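Local coordinates for aminopeptidase C (PDB 4K7C), which is probably a cysteine peptidase of the papain-like clan that removes amino acids from the N-terminal ends of peptides, at residues T363-V371 with K380-G388; H293-K302 with D401-V411. All blocks are in the same frame, centred on the assembly; numbering follows the deposited sequence. Where two conformers were deposited one is given.

Overall arrangement
Along the chain the order is 293-302, 363-371, 380-388, 401-411, so the hairpin of contact 1 falls between the two segments of contact 2. The centres of the contacts lie about 14 Å apart. Strand 315-319 pairs with both 364-374 and 408-414 and so ties the hairpin to the strand of contact 2, while strand 396-400 pairs with 377-384 and runs straight into helix 401-407. Trp381 joins the contacts directly, touching Phe404 and Asp401. Contact 1 carries the His364-Asn385 pair, consistent with the active site of a papain-like peptidase; contact 2 packs helix 298-310 against helix 401-407 and strand 408-414.

Contact 1: T363-V371 with K380-G388; sequences THAMVLTGV and KWKVENSWG
His364 and Asn385 meet at the open end of a beta hairpin, where NE2 of His364 donates a nearly straight bond (170°) to OD1 of Asn385, 2.8 Å away. The acceptor lies in the imidazole plane, but the amide is turned 56° against the ring. With CG opposite the backbone nitrogen (chi1 -170°), the imidazole of His364 swings across to the neighbouring segment. Ser386 N grips the same OD1, and Trp387 CZ2 lies over one imidazole face, its indole slid so far that the rings barely overlap. Next to this pair, the selenomethionine side chain of Met366 plugs the hollow between Val383 and the amide: its SE is 3.6 Å from Val383 CG1 and 3.5 Å from Asn385 CG. Leu368 straddles the next dip, CD1 leaning on Trp381 CE3 and CD2 on Val383 CG2 at 4.2 Å. Val371 CG2 then sits over the six-membered ring of Trp381, 3.6 Å from its centroid, a CH-pi contact. On the face that carries Lys382 and Glu384, Glu384 CB is met by Thr369 CG2; Thr369 OG1 shares a water with Lys382 NZ, which also salt-bridges Glu55, and the carboxylate of Glu384 goes to Arg80 and His81. Between the strands, Glu384 N bonds to Val367 O at 2.7 Å and Thr369 N to Lys382 O at 2.8 Å. Replacing Asn385 by an alanine is likely to leave His364 NE2 and Ser386 N without their shared acceptor, open a gap beside the selenium and let the imidazole turn. Since His364 also touches Cys70 on helix 70-87, the arrangement is consistent with the Cys-His-Asn triad of papain-like peptidases, with Asn385 holding the imidazole's orientation.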
# COMPACT_ATOMS: atom_id res chain seq x y z
N THR A 363 20.87 3.37 26.80
CA THR A 363 20.19 4.09 25.77
C THR A 363 18.66 3.85 25.81
O THR A 363 17.91 4.57 25.16
CB THR A 363 20.69 3.72 24.37
OG1 THR A 363 20.34 2.35 24.14
CG2 THR A 363 22.21 3.93 24.24
N HIS A 364 18.20 2.83 26.54
CA HIS A 364 16.77 2.44 26.50
C HIS A 364 16.40 1.74 27.83
O HIS A 364 17.14 0.97 28.41
CB HIS A 364 16.53 1.52 25.29
CG HIS A 364 15.08 1.22 25.00
ND1 HIS A 364 14.10 2.20 24.97
CD2 HIS A 364 14.44 0.06 24.70
CE1 HIS A 364 12.93 1.65 24.70
NE2 HIS A 364 13.11 0.35 24.52
N ALA A 365 15.20 2.03 28.31
CA ALA A 365 14.67 1.44 29.56
C ALA A 365 13.55 0.50 29.09
O ALA A 365 12.69 0.88 28.24
CB ALA A 365 14.05 2.54 30.47
N MSE A 366 13.51 -0.66 29.71
CA MSE A 366 12.47 -1.67 29.49
C MSE A 366 12.19 -2.30 30.85
O MSE A 366 12.66 -1.83 31.87
CB MSE A 366 12.84 -2.66 28.35
CG MSE A 366 13.07 -1.93 27.02
SE MSE A 366 13.62 -3.18 25.59
CE MSE A 366 15.44 -3.57 26.22
N VAL A 367 11.43 -3.40 30.85
CA VAL A 367 11.01 -4.08 32.03
C VAL A 367 11.26 -5.61 31.85
O VAL A 367 10.85 -6.21 30.85
CB VAL A 367 9.50 -3.76 32.34
CG1 VAL A 367 9.01 -4.60 33.54
CG2 VAL A 367 9.25 -2.32 32.54
N LEU A 368 11.93 -6.20 32.83
CA LEU A 368 11.99 -7.66 32.99
C LEU A 368 10.71 -8.18 33.57
O LEU A 368 10.28 -7.71 34.65
CB LEU A 368 13.18 -8.09 33.90
CG LEU A 368 14.49 -7.40 33.47
CD1 LEU A 368 15.51 -7.63 34.53
CD2 LEU A 368 15.07 -7.97 32.15
N THR A 369 10.14 -9.15 32.88
CA THR A 369 8.87 -9.81 33.28
C THR A 369 8.93 -11.32 33.37
O THR A 369 7.94 -11.97 33.59
CB THR A 369 7.68 -9.37 32.41
OG1 THR A 369 7.77 -9.99 31.11
CG2 THR A 369 7.59 -7.78 32.29
N GLY A 370 10.14 -11.85 33.34
CA GLY A 370 10.34 -13.31 33.33
C GLY A 370 11.83 -13.58 33.21
O GLY A 370 12.63 -12.69 32.85
N VAL A 371 12.18 -14.80 33.59
CA VAL A 371 13.55 -15.35 33.52
C VAL A 371 13.46 -16.82 33.47
O VAL A 371 12.61 -17.39 34.15
CB VAL A 371 14.48 -14.82 34.69
CG1 VAL A 371 14.02 -15.35 36.07
CG2 VAL A 371 15.93 -15.09 34.35
N LYS A 380 18.01 -16.85 29.83
CA LYS A 380 17.32 -15.85 29.06
C LYS A 380 16.26 -15.17 29.93
O LYS A 380 15.83 -15.72 30.91
CB LYS A 380 16.69 -16.38 27.76
CG LYS A 380 15.83 -17.58 27.89
CD LYS A 380 15.60 -18.32 26.58
CE LYS A 380 14.69 -19.52 26.73
NZ LYS A 380 14.64 -20.15 25.38
N TRP A 381 15.96 -13.92 29.55
CA TRP A 381 15.14 -12.99 30.31
C TRP A 381 14.05 -12.50 29.38
O TRP A 381 14.28 -12.22 28.16
CB TRP A 381 15.96 -11.79 30.73
CG TRP A 381 17.17 -12.15 31.57
CD1 TRP A 381 18.37 -12.58 31.11
CD2 TRP A 381 17.32 -11.96 32.99
NE1 TRP A 381 19.24 -12.83 32.18
CE2 TRP A 381 18.60 -12.45 33.34
CE3 TRP A 381 16.42 -11.56 34.03
CZ2 TRP A 381 19.05 -12.48 34.65
CZ3 TRP A 381 16.89 -11.52 35.32
CH2 TRP A 381 18.18 -12.01 35.63
N LYS A 382 12.85 -12.37 29.94
CA LYS A 382 11.71 -11.89 29.22
C LYS A 382 11.58 -10.39 29.41
O LYS A 382 11.61 -9.84 30.55
CB LYS A 382 10.42 -12.58 29.63
CG LYS A 382 9.18 -12.11 28.91
CD LYS A 382 7.92 -12.88 29.32
CE LYS A 382 6.83 -12.62 28.28
NZ LYS A 382 5.47 -12.94 28.78
N VAL A 383 11.39 -9.69 28.30
CA VAL A 383 11.50 -8.23 28.29
C VAL A 383 10.26 -7.57 27.72
O VAL A 383 9.88 -7.79 26.55
CB VAL A 383 12.73 -7.78 27.47
CG1 VAL A 383 12.84 -6.24 27.34
CG2 VAL A 383 13.91 -8.31 28.13
N GLU A 384 9.61 -6.76 28.53
CA GLU A 384 8.52 -5.95 28.01
C GLU A 384 9.03 -4.70 27.39
O GLU A 384 9.66 -3.86 28.05
CB GLU A 384 7.46 -5.58 29.12
CG GLU A 384 6.34 -4.68 28.54
CD GLU A 384 5.31 -4.29 29.57
OE1 GLU A 384 5.61 -4.52 30.77
OE2 GLU A 384 4.33 -3.63 29.21
N ASN A 385 8.78 -4.56 26.07
CA ASN A 385 9.19 -3.35 25.37
C ASN A 385 7.99 -2.43 25.24
O ASN A 385 6.92 -2.81 25.65
CB ASN A 385 9.84 -3.63 24.00
CG ASN A 385 10.86 -2.54 23.58
OD1 ASN A 385 10.97 -1.45 24.15
ND2 ASN A 385 11.65 -2.87 22.56
N SER A 386 8.23 -1.21 24.76
CA SER A 386 7.21 -0.13 24.67
C SER A 386 7.16 0.42 23.24
O SER A 386 7.04 1.65 22.98
CB SER A 386 7.49 1.00 25.69
OG SER A 386 8.81 1.53 25.59
N TRP A 387 7.30 -0.49 22.27
CA TRP A 387 7.29 -0.14 20.86
C TRP A 387 6.08 -0.69 20.15
O TRP A 387 6.07 -0.79 18.90
CB TRP A 387 8.56 -0.67 20.16
CG TRP A 387 9.80 -0.03 20.60
CD1 TRP A 387 9.95 1.13 21.37
CD2 TRP A 387 11.16 -0.51 20.34
NE1 TRP A 387 11.29 1.36 21.55
CE2 TRP A 387 12.05 0.37 20.98
CE3 TRP A 387 11.68 -1.60 19.63
CZ2 TRP A 387 13.43 0.24 20.88
CZ3 TRP A 387 13.09 -1.79 19.58
CH2 TRP A 387 13.95 -0.89 20.23
N GLY A 388 5.06 -1.10 20.92
CA GLY A 388 3.82 -1.71 20.43
C GLY A 388 4.04 -3.17 20.04
O GLY A 388 5.16 -3.77 20.19
O HOH W 1 10.12 0.41 27.56
O HOH W 2 5.35 -11.24 31.06

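Contact 2: H293-K302 with D401-V411; sequences HLNLDIDTFK and DAWFDQFVYQV
Lys302 reaches from helix 298-310 to two carboxylates one turn apart on helix 401-407. Its NZ stands 2.8 Å from Asp401 OD2 and 2.8 Å from Asp405 OD1, the latter met on its syn lone pair, and the two salt bridges form one network. A bend at chi3 (68°) turns the amine into this fork, while nearer the backbone CG rests 3.4 Å from Phe404 CE2, the two side chains running alongside each other with opposite headings. A water donates to Asp405 OD2 and takes a weak bond from Lys302 NZ. Beside this charged clasp, Phe301 makes most of the apolar half. Its CE2 meets Phe404 CE2 at 3.6 Å, and Val408 CG1 comes at its edge, 3.7 Å from CE2. Val411 CG2 sits over the centre of the ring, 3.7 Å from its centroid, in a CH-pi contact, while CZ abuts the backbone of Gln410 and Val411. The first turn of helix 298-310 is thus laid against a helix that passes directly into strand 408-414, with the two helix segments at 115°, alongside sheet strands of the papain-like fold. Strand 408-414 has a classic beta bulge at Tyr409 and Gln410 where it faces strand 315-319, and Val408 and Val411 lean on Phe317 of that strand. Farther out, Trp381 stacks on Phe404, and its NE1 probably bonds to Asp401 OD1, so the carboxylate serving Lys302 is held from its other oxygen as well. Lys351 NZ bonds to the carbonyl oxygens of Asp405 and Val408, at the end of helix 401-407, and Tyr409 OH bonds to Ser360 OG.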
# COMPACT_ATOMS: atom_id res chain seq x y z
N HIS A 293 22.68 5.96 42.39
CA HIS A 293 22.92 4.66 41.89
C HIS A 293 23.87 3.93 42.85
O HIS A 293 24.92 4.47 43.20
CB HIS A 293 23.64 4.74 40.52
CG HIS A 293 22.87 5.39 39.43
ND1 HIS A 293 21.63 4.95 39.05
CD2 HIS A 293 23.23 6.36 38.55
CE1 HIS A 293 21.20 5.69 38.03
NE2 HIS A 293 22.15 6.56 37.72
N LEU A 294 23.51 2.72 43.19
CA LEU A 294 24.35 1.77 43.93
C LEU A 294 25.02 0.80 42.93
O LEU A 294 24.33 -0.02 42.29
CB LEU A 294 23.49 0.99 44.92
CG LEU A 294 24.05 -0.15 45.73
CD1 LEU A 294 25.12 0.46 46.61
CD2 LEU A 294 22.97 -0.83 46.51
N ASN A 295 26.34 0.91 42.82
CA ASN A 295 27.09 0.04 41.95
C ASN A 295 27.41 -1.27 42.59
O ASN A 295 28.01 -1.30 43.68
CB ASN A 295 28.40 0.71 41.57
CG ASN A 295 28.95 0.16 40.27
OD1 ASN A 295 28.21 -0.42 39.45
ND2 ASN A 295 30.22 0.29 40.08
N LEU A 296 27.01 -2.37 41.93
CA LEU A 296 27.26 -3.72 42.39
C LEU A 296 27.79 -4.58 41.26
O LEU A 296 27.50 -4.31 40.07
CB LEU A 296 25.97 -4.34 42.88
CG LEU A 296 25.30 -3.61 44.06
CD1 LEU A 296 24.00 -4.31 44.36
CD2 LEU A 296 26.22 -3.63 45.31
N ASP A 297 28.51 -5.63 41.64
CA ASP A 297 28.99 -6.64 40.70
C ASP A 297 27.81 -7.33 40.00
O ASP A 297 26.71 -7.41 40.54
CB ASP A 297 29.84 -7.69 41.42
CG ASP A 297 29.02 -8.56 42.29
OD1 ASP A 297 28.61 -8.10 43.36
OD2 ASP A 297 28.77 -9.72 41.90
N ILE A 298 28.08 -7.88 38.84
CA ILE A 298 27.02 -8.41 37.96
C ILE A 298 26.36 -9.61 38.55
O ILE A 298 25.18 -9.72 38.42
CB ILE A 298 27.54 -8.69 36.49
CG1 ILE A 298 26.40 -8.94 35.48
CG2 ILE A 298 28.49 -9.88 36.50
CD1 ILE A 298 25.42 -7.77 35.42
N ASP A 299 27.05 -10.48 39.28
CA ASP A 299 26.33 -11.62 39.89
C ASP A 299 25.25 -11.21 40.93
O ASP A 299 24.14 -11.75 40.97
CB ASP A 299 27.35 -12.59 40.56
CG ASP A 299 28.19 -13.35 39.50
OD1 ASP A 299 27.72 -13.57 38.38
OD2 ASP A 299 29.31 -13.71 39.82
N THR A 300 25.64 -10.27 41.80
CA THR A 300 24.77 -9.73 42.88
C THR A 300 23.59 -8.96 42.24
O THR A 300 22.42 -9.17 42.58
CB THR A 300 25.56 -8.75 43.77
OG1 THR A 300 26.78 -9.36 44.33
CG2 THR A 300 24.70 -8.22 44.90
N PHE A 301 23.92 -8.20 41.21
CA PHE A 301 22.92 -7.41 40.44
C PHE A 301 21.89 -8.38 39.91
O PHE A 301 20.66 -8.18 40.08
CB PHE A 301 23.77 -6.71 39.31
CG PHE A 301 23.04 -5.81 38.39
CD1 PHE A 301 23.28 -4.43 38.42
CD2 PHE A 301 22.32 -6.34 37.32
CE1 PHE A 301 22.72 -3.58 37.51
CE2 PHE A 301 21.71 -5.49 36.42
CZ PHE A 301 21.93 -4.11 36.46
N LYS A 302 22.36 -9.41 39.18
CA LYS A 302 21.43 -10.37 38.59
C LYS A 302 20.63 -11.17 39.63
O LYS A 302 19.44 -11.47 39.46
CB LYS A 302 22.19 -11.34 37.67
CG LYS A 302 22.51 -10.77 36.33
CD LYS A 302 23.68 -11.45 35.61
CE LYS A 302 23.35 -12.85 35.21
NZ LYS A 302 24.46 -13.63 34.64
N ASP A 401 21.30 -14.46 28.65
CA ASP A 401 22.04 -14.13 29.86
C ASP A 401 23.41 -13.51 29.48
O ASP A 401 23.88 -12.56 30.12
CB ASP A 401 22.20 -15.37 30.74
CG ASP A 401 22.55 -14.96 32.14
OD1 ASP A 401 21.80 -14.13 32.64
OD2 ASP A 401 23.63 -15.36 32.67
N ALA A 402 24.06 -13.99 28.39
CA ALA A 402 25.29 -13.31 27.97
C ALA A 402 25.11 -11.87 27.59
O ALA A 402 25.99 -11.01 27.85
CB ALA A 402 25.98 -14.11 26.85
N TRP A 403 24.00 -11.59 26.88
CA TRP A 403 23.67 -10.25 26.53
C TRP A 403 23.45 -9.39 27.76
O TRP A 403 23.91 -8.27 27.79
CB TRP A 403 22.42 -10.18 25.60
CG TRP A 403 22.21 -8.85 24.89
CD1 TRP A 403 22.61 -8.52 23.62
CD2 TRP A 403 21.55 -7.68 25.41
NE1 TRP A 403 22.20 -7.25 23.30
CE2 TRP A 403 21.54 -6.72 24.38
CE3 TRP A 403 20.97 -7.37 26.63
CZ2 TRP A 403 21.01 -5.44 24.53
CZ3 TRP A 403 20.39 -6.10 26.77
CH2 TRP A 403 20.43 -5.16 25.73
N PHE A 404 22.70 -9.89 28.70
CA PHE A 404 22.39 -9.15 29.98
C PHE A 404 23.74 -8.78 30.64
O PHE A 404 23.97 -7.63 31.01
CB PHE A 404 21.61 -10.13 30.87
CG PHE A 404 21.05 -9.52 32.10
CD1 PHE A 404 19.69 -9.41 32.21
CD2 PHE A 404 21.87 -8.98 33.12
CE1 PHE A 404 19.11 -8.84 33.34
CE2 PHE A 404 21.27 -8.40 34.27
CZ PHE A 404 19.89 -8.36 34.35
N ASP A 405 24.66 -9.72 30.72
CA ASP A 405 25.98 -9.46 31.32
C ASP A 405 26.68 -8.28 30.73
O ASP A 405 27.33 -7.50 31.40
CB ASP A 405 26.90 -10.71 31.26
CG ASP A 405 26.46 -11.83 32.18
OD1 ASP A 405 25.51 -11.66 32.98
OD2 ASP A 405 27.04 -12.94 32.07
N GLN A 406 26.64 -8.19 29.42
CA GLN A 406 27.38 -7.19 28.74
C GLN A 406 26.67 -5.86 28.67
O GLN A 406 27.30 -4.81 28.78
CB GLN A 406 27.68 -7.62 27.28
CG GLN A 406 28.61 -8.80 26.98
CD GLN A 406 29.90 -8.72 27.76
OE1 GLN A 406 30.59 -7.69 27.83
NE2 GLN A 406 30.21 -9.80 28.36
N PHE A 407 25.34 -5.86 28.42
CA PHE A 407 24.68 -4.69 27.94
C PHE A 407 23.59 -4.11 28.85
O PHE A 407 23.05 -3.04 28.55
CB PHE A 407 24.12 -4.86 26.49
CG PHE A 407 25.20 -5.18 25.51
CD1 PHE A 407 26.29 -4.33 25.35
CD2 PHE A 407 25.25 -6.39 24.88
CE1 PHE A 407 27.33 -4.65 24.46
CE2 PHE A 407 26.29 -6.72 24.00
CZ PHE A 407 27.33 -5.84 23.80
N VAL A 408 23.30 -4.80 29.92
CA VAL A 408 22.43 -4.21 30.96
C VAL A 408 23.29 -3.48 32.01
O VAL A 408 24.25 -4.09 32.57
CB VAL A 408 21.62 -5.25 31.66
CG1 VAL A 408 20.80 -4.69 32.91
CG2 VAL A 408 20.68 -5.93 30.68
N TYR A 409 22.94 -2.21 32.26
CA TYR A 409 23.66 -1.36 33.17
C TYR A 409 22.90 -0.97 34.44
O TYR A 409 23.57 -0.59 35.39
CB TYR A 409 24.11 -0.10 32.52
CG TYR A 409 25.03 -0.33 31.29
CD1 TYR A 409 26.34 -0.60 31.46
CD2 TYR A 409 24.53 -0.23 29.99
CE1 TYR A 409 27.20 -0.85 30.41
CE2 TYR A 409 25.42 -0.41 28.91
CZ TYR A 409 26.76 -0.71 29.13
OH TYR A 409 27.62 -0.91 28.07
N GLN A 410 21.57 -1.13 34.45
CA GLN A 410 20.78 -0.68 35.59
C GLN A 410 19.55 -1.53 35.80
O GLN A 410 18.92 -1.96 34.83
CB GLN A 410 20.28 0.71 35.32
CG GLN A 410 21.30 1.78 35.14
CD GLN A 410 20.59 3.09 35.01
OE1 GLN A 410 21.20 4.19 34.89
NE2 GLN A 410 19.27 2.99 34.99
N VAL A 411 19.24 -1.79 37.08
CA VAL A 411 17.96 -2.40 37.46
C VAL A 411 17.48 -1.59 38.71
O VAL A 411 18.30 -0.98 39.39
CB VAL A 411 18.01 -3.88 37.87
CG1 VAL A 411 18.13 -4.78 36.65
CG2 VAL A 411 19.15 -4.17 38.84
O HOH W 3 27.64 -14.27 34.21